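Local coordinates for Abbfa_003403 (Acinetobacter baumannii, PDB 4ZXH), which probably assembles a peptide product as a four-domain nonribosomal peptide synthetase, using condensation, adenylation, carrier and thioesterase domains and a phosphopantetheine arm, at residues A[255-260]-A[357-361]; A[260-265]-A[316-320]; A[401-406]-A[418-422]; A[274-280]-A[301-307]. One frame throughout, in Å; residues are numbered along the deposited sequence.

Contact 1: residues A[255-260]-A[357-361]. With PNS (4'-phosphopantetheine), chain B.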
loop_
_atom_site.group_PDB
_atom_site.type_symbol
_atom_site.label_atom_id
_atom_site.label_comp_id
_atom_site.label_asym_id
_atom_site.label_seq_id
_atom_site.Cartn_x
_atom_site.Cartn_y
_atom_site.Cartn_z
ATOM N N LEU A 255 11.126 -29.575 20.251
ATOM C CA LEU A 255 10.875 -29.783 18.833
ATOM C C LEU A 255 10.233 -28.541 18.205
ATOM O O LEU A 255 10.544 -28.171 17.065
ATOM C CB LEU A 255 9.988 -31.010 18.628
ATOM C CG LEU A 255 9.620 -31.349 17.187
ATOM C CD1 LEU A 255 10.874 -31.508 16.316
ATOM C CD2 LEU A 255 8.772 -32.608 17.170
ATOM N N PHE A 256 9.340 -27.898 18.958
ATOM C CA PHE A 256 8.704 -26.670 18.508
ATOM C C PHE A 256 9.752 -25.628 18.223
ATOM O O PHE A 256 9.700 -24.940 17.201
ATOM C CB PHE A 256 7.725 -26.128 19.541
ATOM C CG PHE A 256 7.290 -24.714 19.263
ATOM C CD1 PHE A 256 6.501 -24.423 18.161
ATOM C CD2 PHE A 256 7.680 -23.675 20.085
ATOM C CE1 PHE A 256 6.112 -23.131 17.879
ATOM C CE2 PHE A 256 7.282 -22.377 19.810
ATOM C CZ PHE A 256 6.497 -22.109 18.702
ATOM N N GLY A 257 10.709 -25.515 19.140
ATOM C CA GLY A 257 11.785 -24.554 18.997
ATOM C C GLY A 257 12.627 -24.842 17.771
ATOM O O GLY A 257 13.076 -23.930 17.086
ATOM N N LEU A 258 12.836 -26.119 17.482
ATOM C CA LEU A 258 13.694 -26.491 16.368
ATOM C C LEU A 258 13.070 -26.067 15.054
ATOM O O LEU A 258 13.731 -25.493 14.195
ATOM C CB LEU A 258 13.949 -27.997 16.372
ATOM C CG LEU A 258 14.965 -28.562 15.383
ATOM C CD1 LEU A 258 16.280 -27.830 15.494
ATOM C CD2 LEU A 258 15.162 -30.042 15.652
ATOM N N VAL A 259 11.785 -26.347 14.902
ATOM C CA VAL A 259 11.116 -26.077 13.648
ATOM C C VAL A 259 10.955 -24.578 13.476
ATOM O O VAL A 259 10.998 -24.056 12.363
ATOM C CB VAL A 259 9.748 -26.790 13.591
ATOM C CG1 VAL A 259 8.958 -26.387 12.345
ATOM C CG2 VAL A 259 9.943 -28.303 13.657
ATOM N N LEU A 260 10.784 -23.866 14.581
ATOM C CA LEU A 260 10.669 -22.412 14.491
ATOM C C LEU A 260 11.987 -21.852 13.965
ATOM O O LEU A 260 11.993 -21.019 13.062
ATOM C CB LEU A 260 10.308 -21.802 15.845
ATOM C CG LEU A 260 10.252 -20.276 15.892
ATOM C CD1 LEU A 260 9.195 -19.789 14.938
ATOM C CD2 LEU A 260 9.989 -19.766 17.296
ATOM N N GLY A 357 3.284 -16.287 10.682
ATOM C CA GLY A 357 2.937 -16.992 11.904
ATOM C C GLY A 357 3.366 -18.442 11.914
ATOM O O GLY A 357 3.605 -19.054 10.871
ATOM N N MET A 358 3.481 -18.991 13.113
ATOM C CA MET A 358 3.662 -20.410 13.257
ATOM C C MET A 358 2.898 -20.949 14.459
ATOM O O MET A 358 3.126 -20.506 15.590
ATOM C CB MET A 358 5.128 -20.757 13.392
ATOM C CG MET A 358 5.278 -22.189 13.847
ATOM S SD MET A 358 6.945 -22.776 13.854
ATOM C CE MET A 358 6.677 -24.326 14.685
ATOM N N PHE A 359 1.995 -21.901 14.203
ATOM C CA PHE A 359 1.180 -22.512 15.257
ATOM C C PHE A 359 1.690 -23.905 15.440
ATOM O O PHE A 359 1.927 -24.608 14.459
ATOM C CB PHE A 359 -0.333 -22.601 14.927
ATOM C CG PHE A 359 -0.958 -21.331 14.416
ATOM C CD1 PHE A 359 -0.359 -20.099 14.598
ATOM C CD2 PHE A 359 -2.173 -21.382 13.753
ATOM C CE1 PHE A 359 -0.949 -18.938 14.111
ATOM C CE2 PHE A 359 -2.778 -20.221 13.266
ATOM C CZ PHE A 359 -2.163 -18.993 13.451
ATOM N N TRP A 360 1.828 -24.333 16.680
ATOM C CA TRP A 360 2.154 -25.727 16.925
ATOM C C TRP A 360 1.143 -26.282 17.896
ATOM O O TRP A 360 1.278 -26.098 19.104
ATOM C CB TRP A 360 3.565 -25.874 17.480
ATOM C CG TRP A 360 3.940 -27.275 17.780
ATOM C CD1 TRP A 360 3.527 -28.023 18.841
ATOM C CD2 TRP A 360 4.820 -28.102 17.024
ATOM N NE1 TRP A 360 4.090 -29.270 18.785
ATOM C CE2 TRP A 360 4.890 -29.344 17.673
ATOM C CE3 TRP A 360 5.563 -27.914 15.860
ATOM C CZ2 TRP A 360 5.662 -30.393 17.198
ATOM C CZ3 TRP A 360 6.327 -28.954 15.388
ATOM C CH2 TRP A 360 6.372 -30.178 16.052
ATOM N N GLU A 361 0.120 -26.952 17.388
ATOM C CA GLU A 361 -0.935 -27.369 18.285
ATOM C C GLU A 361 -1.076 -28.874 18.396
ATOM O O GLU A 361 -1.232 -29.566 17.391
ATOM C CB GLU A 361 -2.261 -26.760 17.862
ATOM C CG GLU A 361 -3.284 -26.815 18.971
ATOM C CD GLU A 361 -4.301 -25.704 18.875
ATOM O OE1 GLU A 361 -4.310 -24.980 17.849
ATOM O OE2 GLU A 361 -5.078 -25.549 19.843
HETATM O O23 PNS B . -4.744 -1.594 15.135
HETATM P P24 PNS B . -5.365 -1.778 16.495
HETATM O O25 PNS B . -4.864 -0.930 17.632
HETATM O O27 PNS B . -5.096 -3.323 16.873
HETATM C C28 PNS B . -5.510 -4.365 15.995
HETATM C C29 PNS B . -5.187 -5.703 16.636
HETATM C C30 PNS B . -5.918 -5.706 17.980
HETATM C C31 PNS B . -3.675 -5.815 16.838
HETATM C C32 PNS B . -5.647 -6.838 15.709
HETATM O O33 PNS B . -5.214 -6.505 14.379
HETATM C C34 PNS B . -5.092 -8.173 16.171
HETATM O O35 PNS B . -5.370 -8.652 17.270
HETATM N N36 PNS B . -4.293 -8.840 15.350
HETATM C C37 PNS B . -3.711 -10.124 15.703
HETATM C C38 PNS B . -4.186 -11.146 14.671
HETATM C C39 PNS B . -4.324 -12.488 15.320
HETATM O O40 PNS B . -4.735 -12.589 16.467
HETATM N N41 PNS B . -3.965 -13.501 14.544
HETATM C C42 PNS B . -3.982 -14.910 14.856
HETATM C C43 PNS B . -3.156 -15.483 13.722
HETATM S S44 PNS B . -1.479 -15.704 14.332
#
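In the condensation domain, helix 255-271 packs against the outermost strand 356-360 of a four-stranded mixed sheet, with L255, F256, V259 and L260 meeting M358 and W360. The short segments run nearly antiparallel, at 156° between their directions and 10.0 Å between axes, and no hydrogen bond joins them.

M358 is fully extended, with CG anti to the backbone N (chi1 167°), and this carries its sulfur and terminal methyl in under the helix. CE lies 3.5 Å from F256 CE1 and 3.9 Å from V259 CG1, while SD comes 3.9 Å from L260 CD1. The sulfur also makes a Met-aromatic contact with the F256 ring, obliquely, 5.2 Å from the centroid. Two residues on in the strand, W360 CB lies 3.3 Å from F256 CD1; the F256 ring is inclined at 67° to the five-membered ring of W360, and the two side chains lie alongside with their ends pointing opposite ways. The indole carries the CA of F256 over one face. L255 CD2 touches its far end, 3.6 Å from W360 CH2, and crosses it nearly at right angles.

Strand alternation sends F359 the other way, into the pantetheine pocket. There the thiol sulfur S44 of 4'-phosphopantetheine sits at the ring edge, near the ring plane, 3.3 Å from F359 CE1.

Contact 2: residues A[260-265]-A[316-320]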
loop_
_atom_site.group_PDB
_atom_site.type_symbol
_atom_site.label_atom_id
_atom_site.label_comp_id
_atom_site.label_asym_id
_atom_site.label_seq_id
_atom_site.Cartn_x
_atom_site.Cartn_y
_atom_site.Cartn_z
ATOM N N LEU A 260 10.784 -23.866 14.581
ATOM C CA LEU A 260 10.669 -22.412 14.491
ATOM C C LEU A 260 11.987 -21.852 13.965
ATOM O O LEU A 260 11.993 -21.019 13.062
ATOM C CB LEU A 260 10.308 -21.802 15.845
ATOM C CG LEU A 260 10.252 -20.276 15.892
ATOM C CD1 LEU A 260 9.195 -19.789 14.938
ATOM C CD2 LEU A 260 9.989 -19.766 17.296
ATOM N N SER A 261 13.100 -22.340 14.515
ATOM C CA SER A 261 14.433 -21.978 14.026
ATOM C C SER A 261 14.564 -22.209 12.525
ATOM O O SER A 261 15.042 -21.339 11.792
ATOM C CB SER A 261 15.509 -22.770 14.758
ATOM O OG SER A 261 15.580 -22.355 16.106
ATOM N N GLY A 262 14.135 -23.385 12.077
ATOM C CA GLY A 262 14.085 -23.693 10.661
ATOM C C GLY A 262 13.291 -22.661 9.872
ATOM O O GLY A 262 13.690 -22.285 8.775
ATOM N N PHE A 263 12.185 -22.185 10.440
ATOM C CA PHE A 263 11.318 -21.247 9.734
ATOM C C PHE A 263 11.988 -19.886 9.532
ATOM O O PHE A 263 11.957 -19.348 8.428
ATOM C CB PHE A 263 9.991 -21.080 10.476
ATOM C CG PHE A 263 8.865 -20.607 9.604
ATOM C CD1 PHE A 263 8.916 -20.794 8.229
ATOM C CD2 PHE A 263 7.743 -20.011 10.154
ATOM C CE1 PHE A 263 7.892 -20.374 7.418
ATOM C CE2 PHE A 263 6.699 -19.593 9.339
ATOM C CZ PHE A 263 6.779 -19.768 7.969
ATOM N N TYR A 264 12.589 -19.334 10.586
ATOM C CA TYR A 264 13.385 -18.109 10.459
ATOM C C TYR A 264 14.477 -18.257 9.391
ATOM O O TYR A 264 14.623 -17.406 8.515
ATOM C CB TYR A 264 14.052 -17.743 11.784
ATOM C CG TYR A 264 13.165 -17.110 12.825
ATOM C CD1 TYR A 264 12.671 -15.829 12.661
ATOM C CD2 TYR A 264 12.866 -17.781 13.998
ATOM C CE1 TYR A 264 11.886 -15.248 13.618
ATOM C CE2 TYR A 264 12.073 -17.210 14.960
ATOM C CZ TYR A 264 11.583 -15.949 14.767
ATOM O OH TYR A 264 10.794 -15.382 15.739
ATOM N N VAL A 265 15.250 -19.337 9.477
ATOM C CA VAL A 265 16.309 -19.579 8.504
ATOM C C VAL A 265 15.731 -19.531 7.097
ATOM O O VAL A 265 16.284 -18.873 6.226
ATOM C CB VAL A 265 17.019 -20.930 8.745
ATOM C CG1 VAL A 265 17.821 -21.340 7.525
ATOM C CG2 VAL A 265 17.923 -20.831 9.952
ATOM N N PHE A 316 22.424 -20.793 16.695
ATOM C CA PHE A 316 21.217 -20.030 16.390
ATOM C C PHE A 316 19.930 -20.686 16.910
ATOM O O PHE A 316 19.037 -20.000 17.405
ATOM C CB PHE A 316 21.106 -19.808 14.885
ATOM C CG PHE A 316 19.822 -19.166 14.472
ATOM C CD1 PHE A 316 19.617 -17.812 14.679
ATOM C CD2 PHE A 316 18.811 -19.916 13.888
ATOM C CE1 PHE A 316 18.433 -17.216 14.317
ATOM C CE2 PHE A 316 17.622 -19.321 13.518
ATOM C CZ PHE A 316 17.430 -17.968 13.736
ATOM N N THR A 317 19.819 -22.003 16.782
ATOM C CA THR A 317 18.668 -22.707 17.343
ATOM C C THR A 317 18.579 -22.460 18.851
ATOM O O THR A 317 17.495 -22.208 19.381
ATOM C CB THR A 317 18.731 -24.219 17.091
ATOM O OG1 THR A 317 18.806 -24.475 15.684
ATOM C CG2 THR A 317 17.496 -24.872 17.632
ATOM N N GLN A 318 19.723 -22.511 19.534
ATOM C CA GLN A 318 19.766 -22.219 20.969
ATOM C C GLN A 318 19.356 -20.763 21.245
ATOM O O GLN A 318 18.650 -20.474 22.217
ATOM C CB GLN A 318 21.160 -22.514 21.544
ATOM C CG GLN A 318 21.542 -24.002 21.496
ATOM C CD GLN A 318 22.881 -24.307 22.162
ATOM O OE1 GLN A 318 23.900 -23.671 21.874
ATOM N NE2 GLN A 318 22.883 -25.297 23.046
ATOM N N GLN A 319 19.788 -19.858 20.372
ATOM C CA GLN A 319 19.454 -18.436 20.468
ATOM C C GLN A 319 17.932 -18.231 20.432
ATOM O O GLN A 319 17.383 -17.405 21.168
ATOM C CB GLN A 319 20.162 -17.673 19.334
ATOM C CG GLN A 319 19.911 -16.174 19.230
ATOM C CD GLN A 319 20.908 -15.479 18.280
ATOM O OE1 GLN A 319 22.030 -15.977 18.058
ATOM N NE2 GLN A 319 20.495 -14.336 17.706
ATOM N N VAL A 320 17.249 -19.011 19.599
ATOM C CA VAL A 320 15.805 -18.873 19.454
ATOM C C VAL A 320 15.106 -19.454 20.672
ATOM O O VAL A 320 14.199 -18.841 21.233
ATOM C CB VAL A 320 15.289 -19.563 18.166
ATOM C CG1 VAL A 320 13.783 -19.716 18.198
ATOM C CG2 VAL A 320 15.731 -18.783 16.927
#
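S261 projects from helix 255-271 directly at helix 313-329, and its OG rests 3.3 Å from T317 CA and 3.5 Å from V320 CB. Around this small residue the backbones come closest, with the CA atoms of S261 and T317 5.4 Å apart. The segment axes are 9.6 Å apart and cross at 112°, so the contact is a compact patch and does not extend along the helices.

On one flank of that patch stands the F316 ring. Its edge, in the ring plane, meets S261 O and Y264 CB, the latter 3.9 Å from F316 CZ. V265 CG2 approaches F316 CE2 obliquely at 3.9 Å, the valine and the phenylalanine reaching toward each other's helix side by side. V320, one helical turn after F316, reaches L260 CD2 with its CG1, also at 3.9 Å, and its CG2 lies over a face of the F316 ring.

The polar ends bond away from the interface, to carbonyls outside the two segments. S261 OG is hydrogen-bonded to G257 O, T317 OG1 to L313 O, each a turn back in its own helix, and Y264 OH reaches I303 O on strand 302-306. M445 of helix 428-447 touches both S261 and T317.

With every hydroxyl engaged elsewhere and no hydrogen bond between the segments, the two helices, whose touching residues are all buried, are joined here by van der Waals packing alone.

Contact 3: residues A[401-406]-A[418-422]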
loop_
_atom_site.group_PDB
_atom_site.type_symbol
_atom_site.label_atom_id
_atom_site.label_comp_id
_atom_site.label_asym_id
_atom_site.label_seq_id
_atom_site.Cartn_x
_atom_site.Cartn_y
_atom_site.Cartn_z
ATOM N N LEU A 401 -2.977 -14.317 8.137
ATOM C CA LEU A 401 -1.704 -13.638 7.944
ATOM C C LEU A 401 -1.235 -13.757 6.507
ATOM O O LEU A 401 -1.966 -14.249 5.660
ATOM C CB LEU A 401 -0.657 -14.206 8.888
ATOM C CG LEU A 401 -0.950 -14.060 10.383
ATOM C CD1 LEU A 401 0.153 -14.762 11.174
ATOM C CD2 LEU A 401 -1.073 -12.577 10.771
ATOM N N ASP A 402 -0.021 -13.288 6.230
ATOM C CA ASP A 402 0.553 -13.407 4.895
ATOM C C ASP A 402 0.923 -14.854 4.655
ATOM O O ASP A 402 0.678 -15.408 3.573
ATOM C CB ASP A 402 1.785 -12.517 4.732
ATOM C CG ASP A 402 1.435 -11.059 4.520
ATOM O OD1 ASP A 402 0.266 -10.684 4.744
ATOM O OD2 ASP A 402 2.333 -10.283 4.122
ATOM N N ILE A 403 1.510 -15.449 5.691
ATOM C CA ILE A 403 1.935 -16.844 5.712
ATOM C C ILE A 403 1.698 -17.396 7.112
ATOM O O ILE A 403 1.958 -16.701 8.102
ATOM C CB ILE A 403 3.439 -17.009 5.379
ATOM C CG1 ILE A 403 3.776 -16.467 4.007
ATOM C CG2 ILE A 403 3.832 -18.453 5.357
ATOM C CD1 ILE A 403 5.274 -16.441 3.758
ATOM N N THR A 404 1.213 -18.629 7.209
ATOM C CA THR A 404 1.194 -19.319 8.486
ATOM C C THR A 404 1.631 -20.777 8.327
ATOM O O THR A 404 1.063 -21.522 7.535
ATOM C CB THR A 404 -0.202 -19.312 9.152
ATOM O OG1 THR A 404 -0.646 -17.971 9.377
ATOM C CG2 THR A 404 -0.146 -20.040 10.479
ATOM N N LEU A 405 2.630 -21.177 9.101
ATOM C CA LEU A 405 3.038 -22.572 9.194
ATOM C C LEU A 405 2.315 -23.273 10.352
ATOM O O LEU A 405 2.438 -22.861 11.507
ATOM C CB LEU A 405 4.554 -22.663 9.382
ATOM C CG LEU A 405 5.158 -24.052 9.468
ATOM C CD1 LEU A 405 4.922 -24.739 8.142
ATOM C CD2 LEU A 405 6.636 -23.943 9.764
ATOM N N GLU A 406 1.561 -24.326 10.049
ATOM C CA GLU A 406 0.862 -25.079 11.091
ATOM C C GLU A 406 1.417 -26.497 11.218
ATOM O O GLU A 406 1.392 -27.266 10.260
ATOM C CB GLU A 406 -0.638 -25.126 10.802
ATOM C CG GLU A 406 -1.255 -23.767 10.609
ATOM C CD GLU A 406 -2.770 -23.809 10.510
ATOM O OE1 GLU A 406 -3.330 -24.924 10.353
ATOM O OE2 GLU A 406 -3.398 -22.719 10.578
ATOM N N VAL A 418 0.825 -27.869 7.540
ATOM C CA VAL A 418 -0.003 -27.114 6.620
ATOM C C VAL A 418 0.590 -25.740 6.443
ATOM O O VAL A 418 0.693 -24.999 7.410
ATOM C CB VAL A 418 -1.455 -26.947 7.118
ATOM C CG1 VAL A 418 -2.352 -26.414 5.986
ATOM C CG2 VAL A 418 -1.994 -28.246 7.631
ATOM N N LEU A 419 0.982 -25.399 5.218
ATOM C CA LEU A 419 1.388 -24.032 4.918
ATOM C C LEU A 419 0.178 -23.247 4.423
ATOM O O LEU A 419 -0.374 -23.529 3.360
ATOM C CB LEU A 419 2.514 -23.977 3.877
ATOM C CG LEU A 419 3.045 -22.543 3.642
ATOM C CD1 LEU A 419 3.852 -22.018 4.812
ATOM C CD2 LEU A 419 3.864 -22.452 2.382
ATOM N N LYS A 420 -0.245 -22.273 5.212
ATOM C CA LYS A 420 -1.323 -21.380 4.805
ATOM C C LYS A 420 -0.725 -20.122 4.246
ATOM O O LYS A 420 0.222 -19.578 4.822
ATOM C CB LYS A 420 -2.229 -21.062 5.982
ATOM C CG LYS A 420 -2.955 -22.305 6.470
ATOM C CD LYS A 420 -4.047 -21.897 7.358
ATOM C CE LYS A 420 -4.787 -23.057 7.889
ATOM N NZ LYS A 420 -5.671 -22.531 8.964
ATOM N N TYR A 421 -1.265 -19.666 3.120
ATOM C CA TYR A 421 -0.713 -18.515 2.410
ATOM C C TYR A 421 -1.808 -17.653 1.807
ATOM O O TYR A 421 -2.835 -18.153 1.336
ATOM C CB TYR A 421 0.250 -18.971 1.314
ATOM C CG TYR A 421 -0.387 -19.782 0.209
ATOM C CD1 TYR A 421 -0.647 -21.144 0.366
ATOM C CD2 TYR A 421 -0.715 -19.197 -1.005
ATOM C CE1 TYR A 421 -1.238 -21.896 -0.661
ATOM C CE2 TYR A 421 -1.296 -19.941 -2.037
ATOM C CZ TYR A 421 -1.554 -21.283 -1.865
ATOM O OH TYR A 421 -2.134 -22.002 -2.899
ATOM N N ASN A 422 -1.571 -16.349 1.826
ATOM C CA ASN A 422 -2.494 -15.357 1.289
ATOM C C ASN A 422 -2.448 -15.352 -0.245
ATOM O O ASN A 422 -1.410 -15.025 -0.826
ATOM C CB ASN A 422 -2.111 -13.997 1.878
ATOM C CG ASN A 422 -3.048 -12.882 1.486
ATOM O OD1 ASN A 422 -3.546 -12.813 0.356
ATOM N ND2 ASN A 422 -3.272 -11.968 2.423
#
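The carboxylate of E406 meets the ammonium group of K420 across the strands: K420 NZ lies 2.8 Å from E406 OE2, on the syn side of that oxygen but 31° out of the carboxylate plane. Both chains extend beyond CG, and in each CG lies anti to the carbonyl carbon (chi1 -54° in E406, -65° in K420), which brings the ends together on the sheet face they share with T404 and V418. NZ is also hydrogen-bonded to Q397 O and Q396 O, so the buried K420 has several partners, and the E406 carboxylate in turn packs beside F359. The Y421 ring receives L419 O at its edge, in plane, while A428 and A431 of helix 428-447 touch its side chain. N422 OD1 is hydrogen-bonded to D424 N, and N422 CB lies 3.6 Å from D402 O.

Strands 403-411 and 414-422 form a beta hairpin in the middle of the four-stranded sheet of the condensation domain, between strands 229-235 and 356-360. T404 with K420 and E406 with V418 are antiparallel hydrogen-bonded pairs, and T404 N reaches K420 O at 2.8 Å. N422 N to D402 O continues the pattern at 3.0 Å. On the opposite face I403 CG2 touches L419 CD1 at 3.6 Å. Next to the hairpin's start, the D402 carboxylate is bound by R221 and H213, and L401 touches the phosphopantetheine.

Contact 4: residues A[274-280]-A[301-307]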
loop_
_atom_site.group_PDB
_atom_site.type_symbol
_atom_site.label_atom_id
_atom_site.label_comp_id
_atom_site.label_asym_id
_atom_site.label_seq_id
_atom_site.Cartn_x
_atom_site.Cartn_y
_atom_site.Cartn_z
ATOM N N ASN A 274 17.806 -9.621 7.877
ATOM C CA ASN A 274 18.311 -10.096 9.158
ATOM C C ASN A 274 17.285 -9.913 10.266
ATOM O O ASN A 274 17.307 -10.617 11.270
ATOM C CB ASN A 274 19.602 -9.363 9.525
ATOM C CG ASN A 274 20.685 -9.539 8.484
ATOM O OD1 ASN A 274 20.832 -10.618 7.903
ATOM N ND2 ASN A 274 21.438 -8.468 8.221
ATOM N N ASN A 275 16.388 -8.952 10.091
ATOM C CA ASN A 275 15.381 -8.684 11.101
ATOM C C ASN A 275 14.038 -9.249 10.666
ATOM O O ASN A 275 13.384 -8.731 9.748
ATOM C CB ASN A 275 15.293 -7.183 11.375
ATOM C CG ASN A 275 16.506 -6.653 12.130
ATOM O OD1 ASN A 275 17.299 -5.877 11.596
ATOM N ND2 ASN A 275 16.641 -7.057 13.383
ATOM N N LEU A 276 13.642 -10.336 11.319
ATOM C CA LEU A 276 12.407 -11.028 10.980
ATOM C C LEU A 276 11.503 -11.154 12.191
ATOM O O LEU A 276 11.986 -11.414 13.299
ATOM C CB LEU A 276 12.709 -12.410 10.434
ATOM C CG LEU A 276 13.749 -12.474 9.333
ATOM C CD1 LEU A 276 14.373 -13.876 9.295
ATOM C CD2 LEU A 276 13.095 -12.138 8.025
ATOM N N VAL A 277 10.195 -10.976 11.985
ATOM C CA VAL A 277 9.227 -11.219 13.054
ATOM C C VAL A 277 8.291 -12.375 12.722
ATOM O O VAL A 277 7.762 -12.450 11.618
ATOM C CB VAL A 277 8.385 -9.975 13.346
ATOM C CG1 VAL A 277 7.405 -10.257 14.462
ATOM C CG2 VAL A 277 9.277 -8.821 13.724
ATOM N N ILE A 278 8.096 -13.278 13.683
ATOM C CA ILE A 278 7.142 -14.375 13.542
ATOM C C ILE A 278 6.184 -14.425 14.733
ATOM O O ILE A 278 6.625 -14.480 15.883
ATOM C CB ILE A 278 7.850 -15.732 13.425
ATOM C CG1 ILE A 278 8.693 -15.796 12.157
ATOM C CG2 ILE A 278 6.840 -16.863 13.400
ATOM C CD1 ILE A 278 9.245 -17.166 11.882
ATOM N N ALA A 279 4.879 -14.423 14.459
ATOM C CA ALA A 279 3.874 -14.500 15.524
ATOM C C ALA A 279 3.654 -15.949 15.935
ATOM O O ALA A 279 3.607 -16.817 15.071
ATOM C CB ALA A 279 2.549 -13.871 15.078
ATOM N N THR A 280 3.524 -16.196 17.242
ATOM C CA THR A 280 3.227 -17.533 17.782
ATOM C C THR A 280 2.187 -17.540 18.900
ATOM O O THR A 280 2.508 -17.250 20.042
ATOM C CB THR A 280 4.459 -18.222 18.381
ATOM O OG1 THR A 280 5.564 -18.137 17.478
ATOM C CG2 THR A 280 4.134 -19.688 18.636
ATOM N N ILE A 301 1.868 -13.909 20.455
ATOM C CA ILE A 301 3.080 -13.154 20.761
ATOM C C ILE A 301 3.955 -13.017 19.521
ATOM O O ILE A 301 4.018 -13.933 18.700
ATOM C CB ILE A 301 3.922 -13.783 21.896
ATOM C CG1 ILE A 301 4.336 -15.207 21.546
ATOM C CG2 ILE A 301 3.194 -13.713 23.220
ATOM C CD1 ILE A 301 5.132 -15.889 22.665
ATOM N N ALA A 302 4.622 -11.867 19.392
ATOM C CA ALA A 302 5.537 -11.618 18.280
ATOM C C ALA A 302 7.016 -11.781 18.683
ATOM O O ALA A 302 7.530 -11.050 19.536
ATOM C CB ALA A 302 5.300 -10.226 17.707
ATOM N N ILE A 303 7.694 -12.743 18.061
ATOM C CA ILE A 303 9.113 -12.952 18.315
ATOM C C ILE A 303 9.947 -12.309 17.217
ATOM O O ILE A 303 9.950 -12.770 16.070
ATOM C CB ILE A 303 9.473 -14.436 18.394
ATOM C CG1 ILE A 303 8.540 -15.182 19.348
ATOM C CG2 ILE A 303 10.904 -14.589 18.807
ATOM C CD1 ILE A 303 8.500 -14.587 20.709
ATOM N N HIS A 304 10.648 -11.238 17.564
ATOM C CA HIS A 304 11.512 -10.554 16.609
ATOM C C HIS A 304 12.949 -11.020 16.826
ATOM O O HIS A 304 13.530 -10.770 17.885
ATOM C CB HIS A 304 11.370 -9.036 16.768
ATOM C CG HIS A 304 12.410 -8.238 16.043
ATOM N ND1 HIS A 304 12.848 -7.012 16.499
ATOM C CD2 HIS A 304 13.095 -8.482 14.901
ATOM C CE1 HIS A 304 13.765 -6.540 15.671
ATOM N NE2 HIS A 304 13.934 -7.413 14.694
ATOM N N MET A 305 13.496 -11.726 15.833
ATOM C CA MET A 305 14.867 -12.250 15.875
ATOM C C MET A 305 15.792 -11.400 15.024
ATOM O O MET A 305 15.455 -11.036 13.903
ATOM C CB MET A 305 14.940 -13.698 15.359
ATOM C CG MET A 305 14.266 -14.778 16.212
ATOM S SD MET A 305 15.102 -15.140 17.751
ATOM C CE MET A 305 16.795 -15.274 17.169
ATOM N N ASP A 306 16.973 -11.097 15.541
ATOM C CA ASP A 306 17.998 -10.523 14.692
ATOM C C ASP A 306 18.910 -11.656 14.264
ATOM O O ASP A 306 19.728 -12.117 15.053
ATOM C CB ASP A 306 18.772 -9.424 15.417
ATOM C CG ASP A 306 19.607 -8.576 14.472
ATOM O OD1 ASP A 306 19.793 -8.985 13.307
ATOM O OD2 ASP A 306 20.068 -7.494 14.887
ATOM N N ILE A 307 18.735 -12.132 13.032
ATOM C CA ILE A 307 19.588 -13.188 12.484
ATOM C C ILE A 307 21.020 -12.730 12.336
ATOM O O ILE A 307 21.284 -11.677 11.753
ATOM C CB ILE A 307 19.141 -13.664 11.094
ATOM C CG1 ILE A 307 17.647 -13.952 11.069
ATOM C CG2 ILE A 307 19.938 -14.900 10.681
ATOM C CD1 ILE A 307 17.258 -15.019 11.992
#
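Strands 275-279 and 302-306 form a two-stranded antiparallel sheet in the condensation domain; the segments 274-280 and 301-307 are joined through twenty residues without helix or strand.

Backbone bonding comes first. L276 with M305 and I278 with I303 are hydrogen-bonded pairs, the first with M305 N to L276 O at 3.0 Å. The bonding runs past both ends of the pairing: I307 N meets N274 O, and T280 N meets I301 O, each at 2.7 Å.

Apolar contacts lie on both faces. L276 CD1 touches I307 CG1 at 3.7 Å on the side covered by helices 255-271 and 313-329. On the opposite face, V277 CG1 meets A302 CB at 3.9 Å and V277 CG2 packs on H304 CB. A279, at the far end, is close to the bound phosphopantetheine.

Among polar side chains, H304 lies with its ND1 hydrogen-bonded to A205 O. Its NE2 accepts a weak, bent bond from N275 ND2, 3.0 Å long at 133°, with amide and imidazole planes 55° apart.

All four contacts lie in the condensation domain; contacts 1, 3 and 4 come close to the phosphopantetheine through F359, L401 and A279, whereas contact 2 lies further off. Contacts 1 and 2 share helix 255-271 and L260 and hold by apolar packing without cross-segment hydrogen bonds; contact 2 is wholly buried, contact 1 partly exposed. Contacts 3 and 4 are antiparallel strand pairs held by backbone bonds, but only contact 3, in the sheet interior, carries a salt bridge, while contact 4 reaches the surface at N274 and D306. Strand 356-360 connects them: F359 N probably bonds L405 O of contact 3, and M358 N A279 O of contact 4. F316 of contact 2 packs on I307 of contact 4.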